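Side-chain contacts in alpha-glucosidase (PDB 6PNR), which probably hydrolyses alpha-glycosidic bonds of sulfoquinovose-bearing glycosides, as a family 31 glycoside hydrolase captured here with a sulfonated aza-sugar inhibitor: residues A[369-374]-A[417-422]; A[422-427]-A[436-441]; A[618-623]-A[629-634]. All blocks are in the same frame, centred on the assembly; numbering follows the deposited sequence.

Interaction 1: residues A[369-374]-A[417-422]; sequences EWFKDI and VLWAKC
F371 and W419 both swing their rings back from the backbone N, with CG trans to it (chi1 -152° and 173°), and this brings the two aromatic groups together between helices 365-380 and 408-429. The far rim of the indole does the touching: W419 CZ3 lies 3.4 Å from F371 CE1, and CH2 is almost as near. The ring planes stand at 76° in an oblique meeting. Beside this pair, C422 brings its sulfur to the edge of the phenyl ring, SG being 4.1 Å from F371 CD1, a cysteine sulfur-aromatic contact. The same SG rests against the backbone of the facing helix, 3.7 Å from K372 N. The segment axes pass 10.4 Å apart, two neighbouring helices on the outside of the family 31 TIM barrel. W291 meets the F371 ring from outside the two segments, while W419 NE1 gives a weak hydrogen bond to D390 O. K372 bends at chi3 to put NZ 2.7 Å from E369 OE2, and E425 and E429 of the other helix also form salt bridges with it. Between the two segments themselves the contact is apolar and sulfur-aromatic, with no hydrogen bond; alongside it, three carboxylates probably keep the buried lysine charged.

Interaction 2: residues A[422-427]-A[436-441]; sequences CNYEAV and VVYFMR. With 9VH ([(3~{S},4~{R},5~{R})-4,5-bis(oxidanyl)piperidin-3-yl]methanesulfonic acid), chain C.
The ring of Y438 slots beneath the helix like a flat wedge, its face taking the CB of N423 as a bump over the middle: CB stands 3.6 Å from the ring centroid and 12° off the normal, a CH-pi contact. Farther along the helix V427 fills the next place, CG2 lying obliquely 3.8 Å from Y438 CE1. Its other methyl, CG1, slides past V436 CG2 at 3.5 Å, the two valines running in opposite senses. At the phenol end the hydroxyl pushes in beside the start of the Y424 side chain, where Y438 OH is 3.2 Å from Y424 CB and lies at the edge of that ring, near its plane. Helix 408-429 packs here against strand 437-439, next along the chain, their short axes 172° apart and 9.9 Å distant, the antiparallel helix-on-strand layer of a TIM barrel. Y438 holds CG between its backbone N and carbonyl carbon (chi1 50°), which aims the ring at the helix. The polar ends are satisfied elsewhere: Y438 OH bonds to Y450 O, and the N423 amide, clear of the ring, is held by W387 NE1 and W419 O. Past the strand, R441 extends into the inhibitor pocket, where NH1 comes 3.3 Å from N1 of the bound aza-sugar, and E393 forms a salt bridge with its NE.

Interaction 3: residues A[618-623]-A[629-634]; sequences QDEWVH and EYHGGE
A beta hairpin at the edge of the C-terminal domain sheet pairs strand 621-623 with strand 629-630. W621 and Y630 form its antiparallel hydrogen-bonded pair, W621 N giving to Y630 O and Y630 N to W621 O, each at 2.8 Å. Their side chains leave on the same face, CB to CB 4.4 Å, and farther along H623 CB touches the edge of the Y630 ring at CE2, 3.9 Å away. Just outside the paired residues, E620 folds back at chi2 (-59°) to offer OE2 to H631 ND1. This bond is short, 2.6 Å, and nearly straight at 171°; it uses the syn lone pair of the carboxylate and lies in the imidazole plane. An alanine at E620 would remove that acceptor, and the H631 ring would probably be left free to turn. The E629 carboxylate, 4.5 Å from E620 between OE1 atoms, has its own mate in K650, whose charge may ease the repulsion. One residue before E620, D619 N makes a weak hydrogen bond to H631 O. Strand 646-649 flanks strand 621-623 on its other side, with F647 and R649 against W621, while L616 of strand 611-616 packs against both W621 and Y630.

In the fold
Along the chain the three contacts come in series, none enclosing or crossing another. Interaction 1 closes first, a loop of 42 residues from helix 365-380 through strand 386-389 to helix 408-429. Interaction 2 opens on C422, the residue at which interaction 1 ends, and closes a connection of eight residues that brings strand 437-439 of the barrel wall back along the same helix. The two are adjoining, their centres 9 Å apart, with M440 packing on W419 and A420, so together they tie two outer helices to the barrel. Interaction 3 closes a short hairpin in the C-terminal domain, with centres about 48 and 40 Å from the others and no contact with either.

Interaction 1: residues A[369-374]-A[417-422]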
loop_
_atom_site.group_PDB
_atom_site.type_symbol
_atom_site.label_atom_id
_atom_site.label_comp_id
_atom_site.label_asym_id
_atom_site.label_seq_id
_atom_site.Cartn_x
_atom_site.Cartn_y
_atom_site.Cartn_z
ATOM N N GLU A 369 6.410 -26.580 30.805
ATOM C CA GLU A 369 6.769 -26.717 32.216
ATOM C C GLU A 369 8.204 -26.272 32.474
ATOM O O GLU A 369 8.494 -25.637 33.495
ATOM C CB GLU A 369 6.571 -28.168 32.664
ATOM C CG GLU A 369 5.120 -28.579 32.718
ATOM C CD GLU A 369 4.359 -27.788 33.761
ATOM O OE1 GLU A 369 4.908 -27.606 34.868
ATOM O OE2 GLU A 369 3.231 -27.335 33.469
ATOM N N TRP A 370 9.116 -26.594 31.559
ATOM C CA TRP A 370 10.497 -26.147 31.699
ATOM C C TRP A 370 10.573 -24.626 31.787
ATOM O O TRP A 370 11.275 -24.079 32.645
ATOM C CB TRP A 370 11.322 -26.668 30.522
ATOM C CG TRP A 370 12.753 -26.201 30.453
ATOM C CD1 TRP A 370 13.792 -26.617 31.234
ATOM C CD2 TRP A 370 13.312 -25.272 29.506
ATOM N NE1 TRP A 370 14.959 -25.992 30.846
ATOM C CE2 TRP A 370 14.690 -25.164 29.787
ATOM C CE3 TRP A 370 12.778 -24.518 28.453
ATOM C CZ2 TRP A 370 15.543 -24.331 29.054
ATOM C CZ3 TRP A 370 13.632 -23.690 27.721
ATOM C CH2 TRP A 370 14.997 -23.607 28.027
ATOM N N PHE A 371 9.846 -23.921 30.917
ATOM C CA PHE A 371 9.956 -22.465 30.935
ATOM C C PHE A 371 9.280 -21.889 32.168
ATOM O O PHE A 371 9.781 -20.928 32.770
ATOM C CB PHE A 371 9.384 -21.854 29.651
ATOM C CG PHE A 371 10.028 -20.533 29.286
ATOM C CD1 PHE A 371 9.531 -19.346 29.783
ATOM C CD2 PHE A 371 11.169 -20.493 28.507
ATOM C CE1 PHE A 371 10.140 -18.131 29.474
ATOM C CE2 PHE A 371 11.785 -19.283 28.194
ATOM C CZ PHE A 371 11.271 -18.105 28.682
ATOM N N LYS A 372 8.161 -22.486 32.577
ATOM C CA LYS A 372 7.559 -22.137 33.851
ATOM C C LYS A 372 8.568 -22.284 34.986
ATOM O O LYS A 372 8.667 -21.409 35.855
ATOM C CB LYS A 372 6.321 -23.015 34.085
ATOM C CG LYS A 372 5.454 -22.575 35.243
ATOM C CD LYS A 372 4.445 -23.652 35.645
ATOM C CE LYS A 372 3.648 -24.182 34.468
ATOM N NZ LYS A 372 2.604 -25.151 34.958
ATOM N N ASP A 373 9.349 -23.368 34.979
ATOM C CA ASP A 373 10.333 -23.567 36.044
ATOM C C ASP A 373 11.464 -22.543 35.970
ATOM O O ASP A 373 12.030 -22.176 37.007
ATOM C CB ASP A 373 10.905 -24.987 35.986
ATOM C CG ASP A 373 9.925 -26.044 36.506
ATOM O OD1 ASP A 373 8.936 -25.690 37.182
ATOM O OD2 ASP A 373 10.155 -27.239 36.236
ATOM N N ILE A 374 11.808 -22.087 34.762
ATOM C CA ILE A 374 12.789 -21.008 34.596
ATOM C C ILE A 374 12.321 -19.738 35.305
ATOM O O ILE A 374 13.110 -19.048 35.964
ATOM C CB ILE A 374 13.051 -20.759 33.095
ATOM C CG1 ILE A 374 13.873 -21.902 32.496
ATOM C CG2 ILE A 374 13.744 -19.408 32.860
ATOM C CD1 ILE A 374 14.078 -21.784 31.010
ATOM N N VAL A 417 -1.338 -16.019 24.163
ATOM C CA VAL A 417 -2.100 -16.577 25.280
ATOM C C VAL A 417 -1.373 -17.768 25.899
ATOM O O VAL A 417 -1.409 -17.956 27.124
ATOM C CB VAL A 417 -3.522 -16.949 24.822
ATOM C CG1 VAL A 417 -4.330 -17.537 25.991
ATOM C CG2 VAL A 417 -4.210 -15.720 24.302
ATOM N N LEU A 418 -0.708 -18.595 25.077
ATOM C CA LEU A 418 0.142 -19.645 25.642
ATOM C C LEU A 418 1.208 -19.050 26.551
ATOM O O LEU A 418 1.467 -19.562 27.649
ATOM C CB LEU A 418 0.804 -20.466 24.528
ATOM C CG LEU A 418 -0.142 -21.383 23.756
ATOM C CD1 LEU A 418 0.548 -21.987 22.531
ATOM C CD2 LEU A 418 -0.669 -22.471 24.677
ATOM N N TRP A 419 1.830 -17.959 26.107
ATOM C CA TRP A 419 2.859 -17.301 26.901
ATOM C C TRP A 419 2.261 -16.686 28.168
ATOM O O TRP A 419 2.839 -16.799 29.258
ATOM C CB TRP A 419 3.557 -16.274 25.999
ATOM C CG TRP A 419 4.547 -15.338 26.618
ATOM C CD1 TRP A 419 4.667 -14.000 26.354
ATOM C CD2 TRP A 419 5.588 -15.652 27.552
ATOM N NE1 TRP A 419 5.698 -13.457 27.085
ATOM C CE2 TRP A 419 6.279 -14.449 27.829
ATOM C CE3 TRP A 419 6.009 -16.827 28.178
ATOM C CZ2 TRP A 419 7.348 -14.391 28.715
ATOM C CZ3 TRP A 419 7.078 -16.761 29.064
ATOM C CH2 TRP A 419 7.733 -15.551 29.322
ATOM N N ALA A 420 1.089 -16.052 28.048
ATOM C CA ALA A 420 0.379 -15.549 29.219
ATOM C C ALA A 420 0.129 -16.665 30.221
ATOM O O ALA A 420 0.365 -16.505 31.428
ATOM C CB ALA A 420 -0.944 -14.914 28.793
ATOM N N LYS A 421 -0.344 -17.811 29.722
ATOM C CA LYS A 421 -0.622 -18.970 30.569
ATOM C C LYS A 421 0.638 -19.461 31.275
ATOM O O LYS A 421 0.590 -19.878 32.437
ATOM C CB LYS A 421 -1.214 -20.083 29.710
ATOM C CG LYS A 421 -1.909 -21.187 30.471
ATOM C CD LYS A 421 -2.598 -22.137 29.497
ATOM C CE LYS A 421 -3.619 -23.009 30.212
ATOM N NZ LYS A 421 -4.372 -23.858 29.241
ATOM N N CYS A 422 1.769 -19.446 30.579
ATOM C CA CYS A 422 3.032 -19.825 31.203
ATOM C C CYS A 422 3.313 -18.973 32.434
ATOM O O CYS A 422 3.650 -19.495 33.501
ATOM C CB CYS A 422 4.162 -19.696 30.188
ATOM S SG CYS A 422 5.693 -20.424 30.765
#

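Interaction 2: residues A[422-427]-A[436-441]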
loop_
_atom_site.group_PDB
_atom_site.type_symbol
_atom_site.label_atom_id
_atom_site.label_comp_id
_atom_site.label_asym_id
_atom_site.label_seq_id
_atom_site.Cartn_x
_atom_site.Cartn_y
_atom_site.Cartn_z
ATOM N N CYS A 422 1.769 -19.446 30.579
ATOM C CA CYS A 422 3.032 -19.825 31.203
ATOM C C CYS A 422 3.313 -18.973 32.434
ATOM O O CYS A 422 3.650 -19.495 33.501
ATOM C CB CYS A 422 4.162 -19.696 30.188
ATOM S SG CYS A 422 5.693 -20.424 30.765
ATOM N N ASN A 423 3.178 -17.651 32.297
ATOM C CA ASN A 423 3.426 -16.742 33.411
ATOM C C ASN A 423 2.391 -16.921 34.505
ATOM O O ASN A 423 2.726 -16.913 35.695
ATOM C CB ASN A 423 3.423 -15.295 32.922
ATOM C CG ASN A 423 4.700 -14.940 32.172
ATOM O OD1 ASN A 423 5.688 -14.511 32.771
ATOM N ND2 ASN A 423 4.691 -15.155 30.870
ATOM N N TYR A 424 1.130 -17.083 34.116
ATOM C CA TYR A 424 0.061 -17.221 35.091
ATOM C C TYR A 424 0.282 -18.450 35.966
ATOM O O TYR A 424 0.155 -18.387 37.192
ATOM C CB TYR A 424 -1.287 -17.291 34.358
ATOM C CG TYR A 424 -2.492 -17.462 35.269
ATOM C CD1 TYR A 424 -3.103 -16.364 35.857
ATOM C CD2 TYR A 424 -3.035 -18.719 35.515
ATOM C CE1 TYR A 424 -4.213 -16.514 36.683
ATOM C CE2 TYR A 424 -4.151 -18.874 36.343
ATOM C CZ TYR A 424 -4.727 -17.768 36.922
ATOM O OH TYR A 424 -5.832 -17.903 37.742
ATOM N N GLU A 425 0.647 -19.572 35.351
ATOM C CA GLU A 425 0.802 -20.798 36.125
ATOM C C GLU A 425 2.035 -20.738 37.019
ATOM O O GLU A 425 1.983 -21.165 38.181
ATOM C CB GLU A 425 0.816 -22.002 35.181
ATOM C CG GLU A 425 -0.581 -22.202 34.568
ATOM C CD GLU A 425 -0.740 -23.458 33.719
ATOM O OE1 GLU A 425 0.233 -24.225 33.531
ATOM O OE2 GLU A 425 -1.871 -23.674 33.232
ATOM N N ALA A 426 3.135 -20.153 36.528
ATOM C CA ALA A 426 4.292 -19.926 37.397
ATOM C C ALA A 426 3.897 -19.161 38.656
ATOM O O ALA A 426 4.270 -19.541 39.776
ATOM C CB ALA A 426 5.397 -19.178 36.641
ATOM N N VAL A 427 3.124 -18.085 38.491
ATOM C CA VAL A 427 2.735 -17.267 39.632
ATOM C C VAL A 427 1.734 -18.012 40.507
ATOM O O VAL A 427 1.861 -18.041 41.735
ATOM C CB VAL A 427 2.181 -15.912 39.160
ATOM C CG1 VAL A 427 1.565 -15.158 40.306
ATOM C CG2 VAL A 427 3.305 -15.092 38.525
ATOM N N VAL A 436 2.385 -10.790 43.207
ATOM C CA VAL A 436 3.359 -10.397 42.194
ATOM C C VAL A 436 2.583 -10.091 40.929
ATOM O O VAL A 436 1.482 -10.607 40.718
ATOM C CB VAL A 436 4.429 -11.475 41.925
ATOM C CG1 VAL A 436 5.058 -11.971 43.216
ATOM C CG2 VAL A 436 3.842 -12.604 41.136
ATOM N N VAL A 437 3.143 -9.239 40.082
ATOM C CA VAL A 437 2.417 -8.843 38.882
ATOM C C VAL A 437 3.371 -8.815 37.698
ATOM O O VAL A 437 4.483 -8.284 37.799
ATOM C CB VAL A 437 1.713 -7.480 39.068
ATOM C CG1 VAL A 437 2.693 -6.397 39.514
ATOM C CG2 VAL A 437 0.972 -7.084 37.788
ATOM N N TYR A 438 2.947 -9.404 36.581
ATOM C CA TYR A 438 3.678 -9.277 35.330
ATOM C C TYR A 438 2.814 -8.488 34.358
ATOM O O TYR A 438 1.587 -8.447 34.484
ATOM C CB TYR A 438 4.075 -10.645 34.734
ATOM C CG TYR A 438 2.915 -11.614 34.658
ATOM C CD1 TYR A 438 2.582 -12.411 35.745
ATOM C CD2 TYR A 438 2.142 -11.713 33.508
ATOM C CE1 TYR A 438 1.500 -13.287 35.692
ATOM C CE2 TYR A 438 1.048 -12.576 33.444
ATOM C CZ TYR A 438 0.738 -13.363 34.540
ATOM O OH TYR A 438 -0.341 -14.219 34.488
ATOM N N PHE A 439 3.446 -7.818 33.411
ATOM C CA PHE A 439 2.665 -7.052 32.448
ATOM C C PHE A 439 3.067 -7.434 31.037
ATOM O O PHE A 439 4.253 -7.605 30.744
ATOM C CB PHE A 439 2.782 -5.525 32.684
ATOM C CG PHE A 439 4.141 -5.064 33.161
ATOM C CD1 PHE A 439 4.510 -5.180 34.496
ATOM C CD2 PHE A 439 5.034 -4.463 32.271
ATOM C CE1 PHE A 439 5.751 -4.733 34.930
ATOM C CE2 PHE A 439 6.282 -4.015 32.699
ATOM C CZ PHE A 439 6.643 -4.146 34.009
ATOM N N MET A 440 2.062 -7.596 30.177
ATOM C CA MET A 440 2.243 -8.058 28.810
ATOM C C MET A 440 1.735 -7.015 27.823
ATOM O O MET A 440 0.795 -6.267 28.107
ATOM C CB MET A 440 1.503 -9.380 28.587
ATOM C CG MET A 440 1.753 -10.418 29.682
ATOM S SD MET A 440 0.985 -11.991 29.287
ATOM C CE MET A 440 1.884 -12.476 27.812
ATOM N N ARG A 441 2.365 -6.967 26.652
ATOM C CA ARG A 441 1.872 -6.130 25.567
ATOM C C ARG A 441 1.114 -6.923 24.504
ATOM O O ARG A 441 0.248 -6.362 23.835
ATOM C CB ARG A 441 3.036 -5.380 24.900
ATOM C CG ARG A 441 4.018 -6.283 24.164
ATOM C CD ARG A 441 5.152 -5.500 23.466
ATOM N NE ARG A 441 5.834 -6.330 22.476
ATOM C CZ ARG A 441 6.879 -5.937 21.743
ATOM N NH1 ARG A 441 7.374 -4.710 21.873
ATOM N NH2 ARG A 441 7.419 -6.768 20.862
HETATM O O1 9VH C . 15.316 -4.269 23.553
HETATM S S1 9VH C . 14.714 -5.509 24.009
HETATM O O2 9VH C . 13.984 -6.135 22.934
HETATM O O3 9VH C . 15.687 -6.359 24.651
HETATM C C1 9VH C . 13.549 -5.013 25.248
HETATM C C2 9VH C . 12.381 -4.167 24.723
HETATM C C3 9VH C . 11.429 -5.090 23.977
HETATM N N1 9VH C . 10.106 -4.563 23.643
HETATM C C4 9VH C . 9.439 -3.962 24.798
HETATM C C5 9VH C . 10.321 -2.884 25.407
HETATM O O4 9VH C . 9.630 -2.322 26.520
HETATM C C6 9VH C . 11.640 -3.485 25.872
HETATM O O5 9VH C . 12.466 -2.482 26.457
#

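Interaction 3: residues A[618-623]-A[629-634]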
loop_
_atom_site.group_PDB
_atom_site.type_symbol
_atom_site.label_atom_id
_atom_site.label_comp_id
_atom_site.label_asym_id
_atom_site.label_seq_id
_atom_site.Cartn_x
_atom_site.Cartn_y
_atom_site.Cartn_z
ATOM N N GLN A 618 -23.765 15.010 30.542
ATOM C CA GLN A 618 -24.682 15.674 31.468
ATOM C C GLN A 618 -24.614 15.069 32.863
ATOM O O GLN A 618 -25.067 13.940 33.077
ATOM C CB GLN A 618 -26.128 15.600 30.956
ATOM C CG GLN A 618 -26.385 16.376 29.677
ATOM C CD GLN A 618 -26.297 17.882 29.872
ATOM O OE1 GLN A 618 -26.846 18.431 30.835
ATOM N NE2 GLN A 618 -25.601 18.558 28.958
ATOM N N ASP A 619 -24.075 15.819 33.816
ATOM C CA ASP A 619 -23.904 15.355 35.189
ATOM C C ASP A 619 -23.364 16.535 35.980
ATOM O O ASP A 619 -23.052 17.586 35.413
ATOM C CB ASP A 619 -22.966 14.147 35.264
ATOM C CG ASP A 619 -23.281 13.233 36.425
ATOM O OD1 ASP A 619 -23.780 13.732 37.453
ATOM O OD2 ASP A 619 -23.031 12.015 36.304
ATOM N N GLU A 620 -23.242 16.355 37.293
ATOM C CA GLU A 620 -22.688 17.388 38.166
ATOM C C GLU A 620 -21.193 17.142 38.335
ATOM O O GLU A 620 -20.782 16.255 39.084
ATOM C CB GLU A 620 -23.411 17.393 39.506
ATOM C CG GLU A 620 -24.827 17.885 39.382
ATOM C CD GLU A 620 -24.871 19.294 38.829
ATOM O OE1 GLU A 620 -24.559 20.236 39.595
ATOM O OE2 GLU A 620 -25.188 19.457 37.625
ATOM N N TRP A 621 -20.376 17.955 37.663
ATOM C CA TRP A 621 -18.937 17.748 37.597
ATOM C C TRP A 621 -18.193 18.858 38.324
ATOM O O TRP A 621 -18.627 20.014 38.343
ATOM C CB TRP A 621 -18.446 17.701 36.151
ATOM C CG TRP A 621 -18.949 16.566 35.327
ATOM C CD1 TRP A 621 -19.898 16.624 34.343
ATOM C CD2 TRP A 621 -18.501 15.201 35.371
ATOM N NE1 TRP A 621 -20.076 15.383 33.785
ATOM C CE2 TRP A 621 -19.230 14.492 34.394
ATOM C CE3 TRP A 621 -17.554 14.513 36.140
ATOM C CZ2 TRP A 621 -19.052 13.118 34.170
ATOM C CZ3 TRP A 621 -17.389 13.143 35.927
ATOM C CH2 TRP A 621 -18.126 12.466 34.942
ATOM N N VAL A 622 -17.059 18.492 38.915
ATOM C CA VAL A 622 -16.157 19.426 39.580
ATOM C C VAL A 622 -14.777 19.269 38.953
ATOM O O VAL A 622 -14.211 18.172 38.975
ATOM C CB VAL A 622 -16.077 19.181 41.097
ATOM C CG1 VAL A 622 -15.167 20.230 41.743
ATOM C CG2 VAL A 622 -17.478 19.190 41.735
ATOM N N HIS A 623 -14.241 20.356 38.397
ATOM C CA HIS A 623 -12.867 20.349 37.898
ATOM C C HIS A 623 -11.895 20.152 39.057
ATOM O O HIS A 623 -11.954 20.872 40.059
ATOM C CB HIS A 623 -12.566 21.651 37.161
ATOM C CG HIS A 623 -11.205 21.696 36.544
ATOM N ND1 HIS A 623 -10.240 22.596 36.937
ATOM C CD2 HIS A 623 -10.649 20.956 35.553
ATOM C CE1 HIS A 623 -9.146 22.409 36.217
ATOM N NE2 HIS A 623 -9.367 21.420 35.371
ATOM N N GLU A 629 -17.512 24.123 39.028
ATOM C CA GLU A 629 -18.566 23.169 38.718
ATOM C C GLU A 629 -19.012 23.297 37.268
ATOM O O GLU A 629 -19.082 24.400 36.719
ATOM C CB GLU A 629 -19.767 23.367 39.644
ATOM C CG GLU A 629 -19.404 23.334 41.111
ATOM C CD GLU A 629 -20.614 23.168 41.997
ATOM O OE1 GLU A 629 -21.751 23.194 41.474
ATOM O OE2 GLU A 629 -20.423 23.001 43.220
ATOM N N TYR A 630 -19.316 22.161 36.656
ATOM C CA TYR A 630 -19.810 22.116 35.291
ATOM C C TYR A 630 -20.935 21.100 35.230
ATOM O O TYR A 630 -20.936 20.115 35.970
ATOM C CB TYR A 630 -18.712 21.733 34.290
ATOM C CG TYR A 630 -17.539 22.681 34.263
ATOM C CD1 TYR A 630 -17.531 23.767 33.406
ATOM C CD2 TYR A 630 -16.437 22.484 35.084
ATOM C CE1 TYR A 630 -16.461 24.633 33.359
ATOM C CE2 TYR A 630 -15.359 23.349 35.052
ATOM C CZ TYR A 630 -15.379 24.422 34.180
ATOM O OH TYR A 630 -14.323 25.295 34.118
ATOM N N HIS A 631 -21.887 21.332 34.335
ATOM C CA HIS A 631 -23.090 20.520 34.299
ATOM C C HIS A 631 -23.260 19.735 33.007
ATOM O O HIS A 631 -24.293 19.082 32.833
ATOM C CB HIS A 631 -24.319 21.407 34.551
ATOM C CG HIS A 631 -24.162 22.314 35.735
ATOM N ND1 HIS A 631 -24.468 21.923 37.022
ATOM C CD2 HIS A 631 -23.709 23.589 35.829
ATOM C CE1 HIS A 631 -24.217 22.919 37.855
ATOM N NE2 HIS A 631 -23.755 23.941 37.157
ATOM N N GLY A 632 -22.282 19.761 32.108
ATOM C CA GLY A 632 -22.371 19.017 30.863
ATOM C C GLY A 632 -22.152 19.903 29.654
ATOM O O GLY A 632 -22.439 21.101 29.672
ATOM N N GLY A 633 -21.635 19.300 28.585
ATOM C CA GLY A 633 -21.406 19.976 27.319
ATOM C C GLY A 633 -19.929 20.231 27.066
ATOM O O GLY A 633 -19.048 19.789 27.810
ATOM N N GLU A 634 -19.665 20.961 25.986
ATOM C CA GLU A 634 -18.298 21.316 25.626
ATOM C C GLU A 634 -17.813 22.484 26.484
ATOM O O GLU A 634 -18.498 23.507 26.602
ATOM C CB GLU A 634 -18.210 21.665 24.137
ATOM C CG GLU A 634 -16.776 21.820 23.616
ATOM C CD GLU A 634 -16.699 21.980 22.095
ATOM O OE1 GLU A 634 -17.769 22.059 21.440
ATOM O OE2 GLU A 634 -15.562 22.022 21.560
#